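Local coordinates for uncharacterized protein YJL217W (Saccharomyces cerevisiae, PDB 3O12) that functions in the galactose metabolic pathway via GAL83 and may control the level of the enolase ENO1, at residues 82-93 with 145-155; 125-135 with 172-180. All coordinates share one frame; numbering follows the deposited sequence.

Contact 1 pairs two neighbouring strands inside the seven-stranded antiparallel sheet, whereas contact 2 bridges the two sheets of the fold: residues 172-177 form an outermost strand of that same seven-stranded sheet, and residues 125-135 belong to the opposing sheet. Within the seven-stranded sheet, a single strand, 158-164, separates 148-155 of contact 1 from 172-177 of contact 2. The centres of the two contacts are about 15 Å apart and their nearest atoms about 4 Å, without touching. A sulfate beside contact 1 and two ethanediol molecules at contact 2 probably come from the crystallisation liquor.

Contact 1 (82-93 with 145-155); sequences AFTAQVRVQGSY and ARDFWLRVTVE. With SO4 (sulfate ion), chain B.
Arg88 lies along the indole of Trp149 and ends on the carboxylate of Asp147. Its chain leaves CB opposite the backbone nitrogen (chi1 -172°) and stays extended to NE, which lays the methylenes over one face of the indole; Arg88 CG makes a CH-pi contact 3.8 Å from the centroid of the five-membered ring. Farther out, Trp149 CZ2 lies over one face of the Arg88 guanidinium, toward its rim, the two planes 20° apart. Arg88 grips Asp147 side-on: Arg88 NE reaches Asp147 OD1 at 2.9 Å and Arg88 NH2 reaches Asp147 OD2 at 2.8 Å, both on syn lone pairs, with the two planes nearly coplanar. NH1 and NH2 also bind a sulfate, while Glu204 of strand 199-208 pairs with Arg88 NH1 and accepts from Trp149 NE1.

Farther along this face, Arg151 bends at chi3 (-70°) and its NE and NH2 converge on one atom, Gln86 OE1, which lies in the guanidinium plane. Thr84 OG1 and Thr153 OG1 share a 2.9 Å hydrogen bond. The other face is apolar: Val89 CB sits over the Phe148 ring, 3.9 Å from its centroid, and Phe83 CE2 packs on Val154 CB at 3.7 Å. Between the faces, antiparallel backbone bonds run from Phe83-Val154 to Val89-Phe148. Past their end, water 1 joins Val89 O, Gly91 N, Tyr93 OH and Ala145 O.

The strand pair is therefore two-sided: Phe83, Leu150 and Val152 pack on strand 102-105 of the other sheet, and polar side chains line the opposite face. There the salt bridge and indole restrain the Arg88 guanidinium, and Glu204 probably helps balance its charge.

Contact 2 (125-135 with 172-180); sequences LSSVLTNGKSD and LVRLAPFPT. With EDO (1,2-ethanediol), chain I; EDO (1,2-ethanediol), chain F.
Asp135 O is gripped by three donors: Leu129 N, its partner in the hairpin, and both terminal nitrogens of Arg174, which arrive end-on at 3.2 Å from NH1 and from NH2. The oxygen lies close to the guanidinium plane, yet NH2 stands well above the plane of the carbonyl and away from a lone pair. Arg174 NH1 makes a straighter bond to Ser127 OG, 2.9 Å long with an N-H...O angle of 165°, at the edge of the guanidinium. Ser127 OG sits between backbone N and carbonyl carbon (chi1 62°) and also bonds O2 of an ethanediol at 2.6 Å. The carboxylate of Asp135 adds a salt bridge, OD1 to Arg174 NH2 at 3.3 Å, its plane turned 66° from the guanidinium.

Leu129 CB sits over one face of the guanidinium, toward its rim. Here the two sheets of a beta sandwich meet at an edge: Arg174 reaches from outermost strand 172-177 to the hairpin of strands 122-131 and 134-140, and segments 125-131 and 172-177 run nearly parallel, 12° apart. Val173 and Arg174 form a classic beta bulge opposite Ile161 of strand 158-164.

On one side of the arginine, Leu125 CD2 and Val173 CG2 meet tip to tip at 3.7 Å. On the other, Leu129 CD1 presses tightly on Ala176 CB, and farther along water 4 joins Asn131 ND2 to Pro177 O, beside the packing of that amide nitrogen against Pro179 CG.

Contact 1 (82-93 with 145-155)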
loop_
_atom_site.group_PDB
_atom_site.type_symbol
_atom_site.label_atom_id
_atom_site.label_comp_id
_atom_site.label_asym_id
_atom_site.label_seq_id
_atom_site.Cartn_x
_atom_site.Cartn_y
_atom_site.Cartn_z
ATOM N N ALA A 82 -8.874 15.139 -3.451
ATOM C CA ALA A 82 -9.304 14.443 -2.243
ATOM C C ALA A 82 -9.954 13.138 -2.664
ATOM O O ALA A 82 -10.587 13.064 -3.726
ATOM C CB ALA A 82 -10.291 15.286 -1.477
ATOM N N PHE A 83 -9.811 12.100 -1.848
ATOM C CA PHE A 83 -10.366 10.804 -2.210
ATOM C C PHE A 83 -10.476 9.869 -1.019
ATOM O O PHE A 83 -9.820 10.077 -0.004
ATOM C CB PHE A 83 -9.483 10.130 -3.279
ATOM C CG PHE A 83 -8.147 9.675 -2.757
ATOM C CD1 PHE A 83 -7.993 8.419 -2.195
ATOM C CD2 PHE A 83 -7.049 10.523 -2.801
ATOM C CE1 PHE A 83 -6.767 8.013 -1.692
ATOM C CE2 PHE A 83 -5.818 10.127 -2.312
ATOM C CZ PHE A 83 -5.669 8.880 -1.748
ATOM N N THR A 84 -11.305 8.837 -1.172
ATOM C CA THR A 84 -11.277 7.650 -0.330
ATOM C C THR A 84 -11.114 6.436 -1.244
ATOM O O THR A 84 -11.822 6.301 -2.255
ATOM C CB THR A 84 -12.557 7.504 0.506
ATOM O OG1 THR A 84 -12.632 8.583 1.447
ATOM C CG2 THR A 84 -12.554 6.189 1.260
ATOM N N ALA A 85 -10.164 5.573 -0.912
ATOM C CA ALA A 85 -9.872 4.374 -1.680
ATOM C C ALA A 85 -9.942 3.167 -0.771
ATOM O O ALA A 85 -9.607 3.248 0.422
ATOM C CB ALA A 85 -8.481 4.476 -2.322
ATOM N N GLN A 86 -10.361 2.036 -1.319
ATOM C CA GLN A 86 -10.458 0.814 -0.533
ATOM C C GLN A 86 -10.055 -0.373 -1.406
ATOM O O GLN A 86 -10.295 -0.365 -2.622
ATOM C CB GLN A 86 -11.896 0.685 -0.037
ATOM C CG GLN A 86 -12.231 -0.503 0.816
ATOM C CD GLN A 86 -13.646 -0.384 1.350
ATOM O OE1 GLN A 86 -14.003 0.617 1.977
ATOM N NE2 GLN A 86 -14.465 -1.397 1.092
ATOM N N VAL A 87 -9.446 -1.394 -0.808
ATOM C CA VAL A 87 -9.006 -2.574 -1.552
ATOM C C VAL A 87 -8.892 -3.780 -0.632
ATOM O O VAL A 87 -8.633 -3.636 0.571
ATOM C CB VAL A 87 -7.653 -2.304 -2.282
ATOM C CG1 VAL A 87 -6.483 -2.218 -1.284
ATOM C CG2 VAL A 87 -7.382 -3.325 -3.387
ATOM N N ARG A 88 -9.107 -4.961 -1.196
ATOM C CA ARG A 88 -8.896 -6.221 -0.497
ATOM C C ARG A 88 -7.544 -6.786 -0.920
ATOM O O ARG A 88 -7.186 -6.755 -2.105
ATOM C CB ARG A 88 -10.011 -7.202 -0.846
ATOM C CG ARG A 88 -9.998 -8.490 -0.031
ATOM C CD ARG A 88 -11.138 -9.393 -0.459
ATOM N NE ARG A 88 -11.222 -10.585 0.377
ATOM C CZ ARG A 88 -12.158 -11.517 0.228
ATOM N NH1 ARG A 88 -13.077 -11.387 -0.720
ATOM N NH2 ARG A 88 -12.177 -12.574 1.028
ATOM N N VAL A 89 -6.804 -7.310 0.049
ATOM C CA VAL A 89 -5.429 -7.767 -0.165
ATOM C C VAL A 89 -5.316 -9.203 0.313
ATOM O O VAL A 89 -5.557 -9.494 1.484
ATOM C CB VAL A 89 -4.416 -6.912 0.633
ATOM C CG1 VAL A 89 -2.984 -7.318 0.294
ATOM C CG2 VAL A 89 -4.621 -5.439 0.350
ATOM N N GLN A 90 -4.971 -10.101 -0.603
ATOM C CA GLN A 90 -4.807 -11.512 -0.274
ATOM C C GLN A 90 -3.414 -11.972 -0.679
ATOM O O GLN A 90 -3.175 -12.336 -1.825
ATOM C CB GLN A 90 -5.890 -12.347 -0.962
ATOM C CG GLN A 90 -7.283 -12.023 -0.452
ATOM C CD GLN A 90 -8.372 -12.763 -1.192
ATOM O OE1 GLN A 90 -8.996 -13.685 -0.648
ATOM N NE2 GLN A 90 -8.595 -12.388 -2.441
ATOM N N GLY A 91 -2.497 -11.953 0.275
ATOM C CA GLY A 91 -1.111 -12.279 0.002
ATOM C C GLY A 91 -0.684 -13.573 0.654
ATOM O O GLY A 91 -1.283 -14.022 1.633
ATOM N N SER A 92 0.362 -14.172 0.096
ATOM C CA SER A 92 0.930 -15.403 0.627
ATOM C C SER A 92 2.300 -15.139 1.252
ATOM O O SER A 92 3.327 -15.525 0.694
ATOM C CB SER A 92 1.061 -16.426 -0.499
ATOM O OG SER A 92 -0.181 -16.632 -1.152
ATOM N N TYR A 93 2.316 -14.489 2.412
ATOM C CA TYR A 93 3.572 -14.056 3.025
ATOM C C TYR A 93 4.344 -15.238 3.595
ATOM O O TYR A 93 3.750 -16.146 4.174
ATOM C CB TYR A 93 3.310 -13.015 4.114
ATOM C CG TYR A 93 2.312 -11.976 3.669
ATOM C CD1 TYR A 93 2.724 -10.831 2.998
ATOM C CD2 TYR A 93 0.951 -12.164 3.885
ATOM C CE1 TYR A 93 1.805 -9.895 2.570
ATOM C CE2 TYR A 93 0.029 -11.230 3.467
ATOM C CZ TYR A 93 0.461 -10.101 2.813
ATOM O OH TYR A 93 -0.461 -9.181 2.387
ATOM N N ALA A 145 -3.673 -12.220 8.390
ATOM C CA ALA A 145 -2.738 -11.503 7.530
ATOM C C ALA A 145 -2.977 -11.811 6.049
ATOM O O ALA A 145 -2.684 -10.982 5.189
ATOM C CB ALA A 145 -1.303 -11.817 7.923
ATOM N N ARG A 146 -3.520 -12.989 5.754
ATOM C CA ARG A 146 -3.676 -13.422 4.366
ATOM C C ARG A 146 -4.948 -12.909 3.688
ATOM O O ARG A 146 -5.177 -13.177 2.507
ATOM C CB ARG A 146 -3.570 -14.946 4.256
ATOM C CG ARG A 146 -2.169 -15.464 4.555
ATOM C CD ARG A 146 -2.150 -16.972 4.750
ATOM N NE ARG A 146 -2.435 -17.696 3.515
ATOM C CZ ARG A 146 -1.509 -18.063 2.634
ATOM N NH1 ARG A 146 -1.861 -18.723 1.538
ATOM N NH2 ARG A 146 -0.232 -17.771 2.848
ATOM N N ASP A 147 -5.765 -12.163 4.426
ATOM C CA ASP A 147 -6.997 -11.621 3.854
ATOM C C ASP A 147 -7.469 -10.435 4.678
ATOM O O ASP A 147 -8.018 -10.600 5.769
ATOM C CB ASP A 147 -8.071 -12.705 3.822
ATOM C CG ASP A 147 -9.293 -12.314 3.009
ATOM O OD1 ASP A 147 -9.327 -11.208 2.435
ATOM O OD2 ASP A 147 -10.235 -13.138 2.935
ATOM N N PHE A 148 -7.228 -9.228 4.172
ATOM C CA PHE A 148 -7.653 -8.035 4.885
ATOM C C PHE A 148 -8.012 -6.943 3.889
ATOM O O PHE A 148 -7.699 -7.049 2.698
ATOM C CB PHE A 148 -6.560 -7.536 5.852
ATOM C CG PHE A 148 -5.299 -7.066 5.166
ATOM C CD1 PHE A 148 -5.127 -5.721 4.833
ATOM C CD2 PHE A 148 -4.286 -7.959 4.845
ATOM C CE1 PHE A 148 -3.964 -5.277 4.198
ATOM C CE2 PHE A 148 -3.123 -7.516 4.195
ATOM C CZ PHE A 148 -2.968 -6.175 3.876
ATOM N N TRP A 149 -8.685 -5.909 4.384
ATOM C CA TRP A 149 -9.016 -4.734 3.589
ATOM C C TRP A 149 -8.325 -3.510 4.166
ATOM O O TRP A 149 -8.095 -3.408 5.383
ATOM C CB TRP A 149 -10.526 -4.457 3.587
ATOM C CG TRP A 149 -11.378 -5.438 2.812
ATOM C CD1 TRP A 149 -11.882 -5.264 1.557
ATOM C CD2 TRP A 149 -11.841 -6.717 3.262
ATOM N NE1 TRP A 149 -12.626 -6.362 1.193
ATOM C CE2 TRP A 149 -12.615 -7.270 2.219
ATOM C CE3 TRP A 149 -11.668 -7.451 4.439
ATOM C CZ2 TRP A 149 -13.225 -8.527 2.325
ATOM C CZ3 TRP A 149 -12.272 -8.705 4.543
ATOM C CH2 TRP A 149 -13.040 -9.227 3.488
ATOM N N LEU A 150 -8.006 -2.569 3.289
ATOM C CA LEU A 150 -7.521 -1.251 3.686
ATOM C C LEU A 150 -8.413 -0.181 3.119
ATOM O O LEU A 150 -8.922 -0.312 2.006
ATOM C CB LEU A 150 -6.102 -1.002 3.175
ATOM C CG LEU A 150 -5.042 -1.870 3.839
ATOM C CD1 LEU A 150 -3.760 -1.888 3.018
ATOM C CD2 LEU A 150 -4.771 -1.412 5.289
ATOM N N ARG A 151 -8.581 0.899 3.867
ATOM C CA ARG A 151 -9.301 2.069 3.405
ATOM C C ARG A 151 -8.449 3.274 3.735
ATOM O O ARG A 151 -8.005 3.456 4.872
ATOM C CB ARG A 151 -10.673 2.181 4.078
ATOM C CG ARG A 151 -11.441 3.442 3.710
ATOM C CD ARG A 151 -12.745 3.528 4.480
ATOM N NE ARG A 151 -13.696 2.524 4.022
ATOM C CZ ARG A 151 -14.864 2.272 4.608
ATOM N NH1 ARG A 151 -15.222 2.944 5.693
ATOM N NH2 ARG A 151 -15.672 1.353 4.101
ATOM N N VAL A 152 -8.200 4.104 2.741
ATOM C CA VAL A 152 -7.391 5.300 2.926
ATOM C C VAL A 152 -8.131 6.524 2.419
ATOM O O VAL A 152 -8.706 6.498 1.317
ATOM C CB VAL A 152 -6.055 5.177 2.195
ATOM C CG1 VAL A 152 -5.230 6.446 2.376
ATOM C CG2 VAL A 152 -5.291 3.962 2.705
ATOM N N THR A 153 -8.127 7.590 3.210
ATOM C CA THR A 153 -8.755 8.848 2.844
ATOM C C THR A 153 -7.725 9.960 2.919
ATOM O O THR A 153 -7.005 10.078 3.918
ATOM C CB THR A 153 -9.920 9.173 3.782
ATOM O OG1 THR A 153 -10.890 8.120 3.705
ATOM C CG2 THR A 153 -10.573 10.489 3.400
ATOM N N VAL A 154 -7.629 10.762 1.869
ATOM C CA VAL A 154 -6.805 11.964 1.889
ATOM C C VAL A 154 -7.679 13.148 1.535
ATOM O O VAL A 154 -8.344 13.151 0.493
ATOM C CB VAL A 154 -5.639 11.894 0.882
ATOM C CG1 VAL A 154 -4.916 13.238 0.838
ATOM C CG2 VAL A 154 -4.672 10.782 1.259
ATOM N N GLU A 155 -7.686 14.158 2.395
ATOM C CA GLU A 155 -8.504 15.336 2.187
ATOM C C GLU A 155 -7.960 16.447 3.060
ATOM O O GLU A 155 -7.604 16.219 4.225
ATOM C CB GLU A 155 -9.959 15.045 2.564
ATOM C CG GLU A 155 -10.924 16.190 2.308
ATOM C CD GLU A 155 -12.365 15.821 2.656
ATOM O OE1 GLU A 155 -12.563 14.913 3.491
ATOM O OE2 GLU A 155 -13.288 16.449 2.100
HETATM S S SO4 B . -14.790 -14.689 -0.445
HETATM O O1 SO4 B . -14.780 -14.235 0.943
HETATM O O2 SO4 B . -15.816 -15.718 -0.601
HETATM O O3 SO4 B . -15.090 -13.566 -1.330
HETATM O O4 SO4 B . -13.486 -15.248 -0.796
HETATM O O HOH W 1 -3.156 -10.513 2.593
HETATM O O HOH W 2 -6.870 -15.521 1.250
HETATM O O HOH W 3 -4.277 -15.329 0.602
#

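Contact 2 (125-135 with 172-180)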
loop_
_atom_site.group_PDB
_atom_site.type_symbol
_atom_site.label_atom_id
_atom_site.label_comp_id
_atom_site.label_asym_id
_atom_site.label_seq_id
_atom_site.Cartn_x
_atom_site.Cartn_y
_atom_site.Cartn_z
ATOM N N LEU A 125 1.074 -5.286 11.035
ATOM C CA LEU A 125 0.389 -4.189 10.367
ATOM C C LEU A 125 1.311 -2.988 10.465
ATOM O O LEU A 125 1.678 -2.543 11.550
ATOM C CB LEU A 125 -0.962 -3.894 11.019
ATOM C CG LEU A 125 -1.836 -2.883 10.262
ATOM C CD1 LEU A 125 -2.172 -3.386 8.877
ATOM C CD2 LEU A 125 -3.102 -2.570 11.044
ATOM N N SER A 126 1.679 -2.465 9.309
ATOM C CA SER A 126 2.748 -1.491 9.202
ATOM C C SER A 126 2.337 -0.358 8.287
ATOM O O SER A 126 1.587 -0.553 7.326
ATOM C CB SER A 126 3.982 -2.189 8.630
ATOM O OG SER A 126 5.029 -1.281 8.362
ATOM N N SER A 127 2.821 0.838 8.573
ATOM C CA SER A 127 2.675 1.950 7.651
ATOM C C SER A 127 3.929 2.790 7.639
ATOM O O SER A 127 4.611 2.913 8.661
ATOM C CB SER A 127 1.446 2.810 7.966
ATOM O OG SER A 127 1.523 3.391 9.242
ATOM N N VAL A 128 4.244 3.347 6.476
ATOM C CA VAL A 128 5.387 4.229 6.320
ATOM C C VAL A 128 4.921 5.484 5.613
ATOM O O VAL A 128 4.439 5.416 4.481
ATOM C CB VAL A 128 6.513 3.580 5.510
ATOM C CG1 VAL A 128 7.696 4.563 5.353
ATOM C CG2 VAL A 128 6.984 2.295 6.178
ATOM N N LEU A 129 5.035 6.624 6.278
ATOM C CA LEU A 129 4.710 7.913 5.701
ATOM C C LEU A 129 6.012 8.609 5.369
ATOM O O LEU A 129 6.843 8.821 6.253
ATOM C CB LEU A 129 3.899 8.750 6.694
ATOM C CG LEU A 129 3.189 9.988 6.138
ATOM C CD1 LEU A 129 2.138 10.474 7.124
ATOM C CD2 LEU A 129 4.173 11.083 5.812
ATOM N N THR A 130 6.193 8.935 4.096
ATOM C CA THR A 130 7.429 9.537 3.621
ATOM C C THR A 130 7.136 10.944 3.153
ATOM O O THR A 130 6.358 11.167 2.223
ATOM C CB THR A 130 8.034 8.680 2.501
ATOM O OG1 THR A 130 8.358 7.399 3.055
ATOM C CG2 THR A 130 9.293 9.318 1.931
ATOM N N ASN A 131 7.715 11.910 3.852
ATOM C CA ASN A 131 7.683 13.291 3.409
ATOM C C ASN A 131 9.111 13.764 3.435
ATOM O O ASN A 131 9.589 14.271 4.456
ATOM C CB ASN A 131 6.796 14.126 4.328
ATOM C CG ASN A 131 6.451 15.476 3.726
ATOM O OD1 ASN A 131 7.200 16.012 2.912
ATOM N ND2 ASN A 131 5.315 16.029 4.127
ATOM N N GLY A 132 9.816 13.545 2.332
ATOM C CA GLY A 132 11.251 13.746 2.297
ATOM C C GLY A 132 11.945 12.520 2.858
ATOM O O GLY A 132 12.772 11.906 2.186
ATOM N N LYS A 133 11.600 12.170 4.095
ATOM C CA LYS A 133 12.147 10.980 4.746
ATOM C C LYS A 133 11.030 10.092 5.295
ATOM O O LYS A 133 9.914 10.566 5.568
ATOM C CB LYS A 133 13.086 11.383 5.879
ATOM C CG LYS A 133 14.330 12.123 5.433
ATOM C CD LYS A 133 15.168 12.456 6.664
ATOM C CE LYS A 133 16.363 13.333 6.350
ATOM N NZ LYS A 133 17.037 13.746 7.617
ATOM N N SER A 134 11.337 8.804 5.464
ATOM C CA SER A 134 10.354 7.802 5.919
ATOM C C SER A 134 10.132 7.738 7.443
ATOM O O SER A 134 11.087 7.771 8.226
ATOM C CB SER A 134 10.752 6.409 5.421
ATOM O OG SER A 134 10.784 6.341 3.999
ATOM N N ASP A 135 8.858 7.620 7.829
ATOM C CA ASP A 135 8.417 7.461 9.223
ATOM C C ASP A 135 7.566 6.200 9.316
ATOM O O ASP A 135 6.425 6.146 8.830
ATOM C CB ASP A 135 7.615 8.699 9.663
ATOM C CG ASP A 135 7.007 8.566 11.058
ATOM O OD1 ASP A 135 7.001 7.457 11.662
ATOM O OD2 ASP A 135 6.512 9.605 11.560
ATOM N N LEU A 172 -8.976 2.582 13.064
ATOM C CA LEU A 172 -7.931 3.494 12.622
ATOM C C LEU A 172 -6.551 2.885 12.805
ATOM O O LEU A 172 -6.265 2.247 13.836
ATOM C CB LEU A 172 -8.012 4.798 13.413
ATOM C CG LEU A 172 -6.938 5.833 13.074
ATOM C CD1 LEU A 172 -7.304 6.540 11.782
ATOM C CD2 LEU A 172 -6.750 6.840 14.218
ATOM N N VAL A 173 -5.695 3.104 11.820
ATOM C CA VAL A 173 -4.307 2.653 11.829
ATOM C C VAL A 173 -3.402 3.882 11.963
ATOM O O VAL A 173 -2.428 3.888 12.727
ATOM C CB VAL A 173 -3.966 1.923 10.496
ATOM C CG1 VAL A 173 -2.473 1.617 10.387
ATOM C CG2 VAL A 173 -4.783 0.658 10.350
ATOM N N ARG A 174 -3.722 4.931 11.221
ATOM C CA ARG A 174 -2.879 6.116 11.188
ATOM C C ARG A 174 -3.634 7.355 10.754
ATOM O O ARG A 174 -4.509 7.288 9.888
ATOM C CB ARG A 174 -1.685 5.882 10.275
ATOM C CG ARG A 174 -0.587 6.917 10.449
ATOM C CD ARG A 174 0.731 6.326 10.062
ATOM N NE ARG A 174 1.848 7.248 10.249
ATOM C CZ ARG A 174 3.103 6.902 10.005
ATOM N NH1 ARG A 174 3.363 5.669 9.585
ATOM N NH2 ARG A 174 4.084 7.773 10.175
ATOM N N LEU A 175 -3.287 8.487 11.351
ATOM C CA LEU A 175 -3.889 9.778 11.036
ATOM C C LEU A 175 -2.761 10.795 11.047
ATOM O O LEU A 175 -2.129 11.020 12.088
ATOM C CB LEU A 175 -4.947 10.142 12.080
ATOM C CG LEU A 175 -5.646 11.506 11.983
ATOM C CD1 LEU A 175 -6.599 11.542 10.813
ATOM C CD2 LEU A 175 -6.383 11.823 13.276
ATOM N N ALA A 176 -2.493 11.406 9.902
ATOM C CA ALA A 176 -1.285 12.211 9.767
ATOM C C ALA A 176 -1.413 13.303 8.737
ATOM O O ALA A 176 -2.232 13.205 7.834
ATOM C CB ALA A 176 -0.134 11.313 9.380
ATOM N N PRO A 177 -0.567 14.332 8.824
ATOM C CA PRO A 177 -0.515 15.328 7.752
ATOM C C PRO A 177 0.033 14.693 6.487
ATOM O O PRO A 177 0.897 13.820 6.546
ATOM C CB PRO A 177 0.490 16.369 8.270
ATOM C CG PRO A 177 0.615 16.117 9.724
ATOM C CD PRO A 177 0.369 14.643 9.916
ATOM N N PHE A 178 -0.460 15.148 5.347
ATOM C CA PHE A 178 0.053 14.682 4.071
ATOM C C PHE A 178 -0.088 15.867 3.125
ATOM O O PHE A 178 -1.046 16.621 3.227
ATOM C CB PHE A 178 -0.753 13.470 3.589
ATOM C CG PHE A 178 -0.068 12.675 2.502
ATOM C CD1 PHE A 178 1.093 11.966 2.770
ATOM C CD2 PHE A 178 -0.574 12.660 1.214
ATOM C CE1 PHE A 178 1.729 11.236 1.774
ATOM C CE2 PHE A 178 0.055 11.933 0.214
ATOM C CZ PHE A 178 1.211 11.228 0.491
ATOM N N PRO A 179 0.880 16.064 2.218
ATOM C CA PRO A 179 0.794 17.285 1.405
ATOM C C PRO A 179 -0.479 17.376 0.581
ATOM O O PRO A 179 -0.945 16.366 0.045
ATOM C CB PRO A 179 2.001 17.170 0.471
ATOM C CG PRO A 179 2.972 16.340 1.218
ATOM C CD PRO A 179 2.118 15.312 1.955
ATOM N N THR A 180 -1.035 18.579 0.471
ATOM C CA THR A 180 -2.111 18.816 -0.481
ATOM C C THR A 180 -1.569 18.668 -1.896
ATOM O O THR A 180 -0.378 18.884 -2.142
ATOM C CB THR A 180 -2.732 20.215 -0.315
ATOM O OG1 THR A 180 -1.705 21.203 -0.443
ATOM C CG2 THR A 180 -3.379 20.353 1.053
HETATM C C1 EDO I . 0.291 0.155 12.695
HETATM O O1 EDO I . 0.052 1.081 13.760
HETATM C C2 EDO I . 1.192 0.810 11.656
HETATM O O2 EDO I . 0.752 2.150 11.420
HETATM C C1 EDO F . 3.751 -1.435 4.245
HETATM O O1 EDO F . 3.506 -2.791 4.642
HETATM C C2 EDO F . 4.293 -0.618 5.415
HETATM O O2 EDO F . 5.570 -1.137 5.788
HETATM O O HOH W 4 3.459 14.570 5.317
#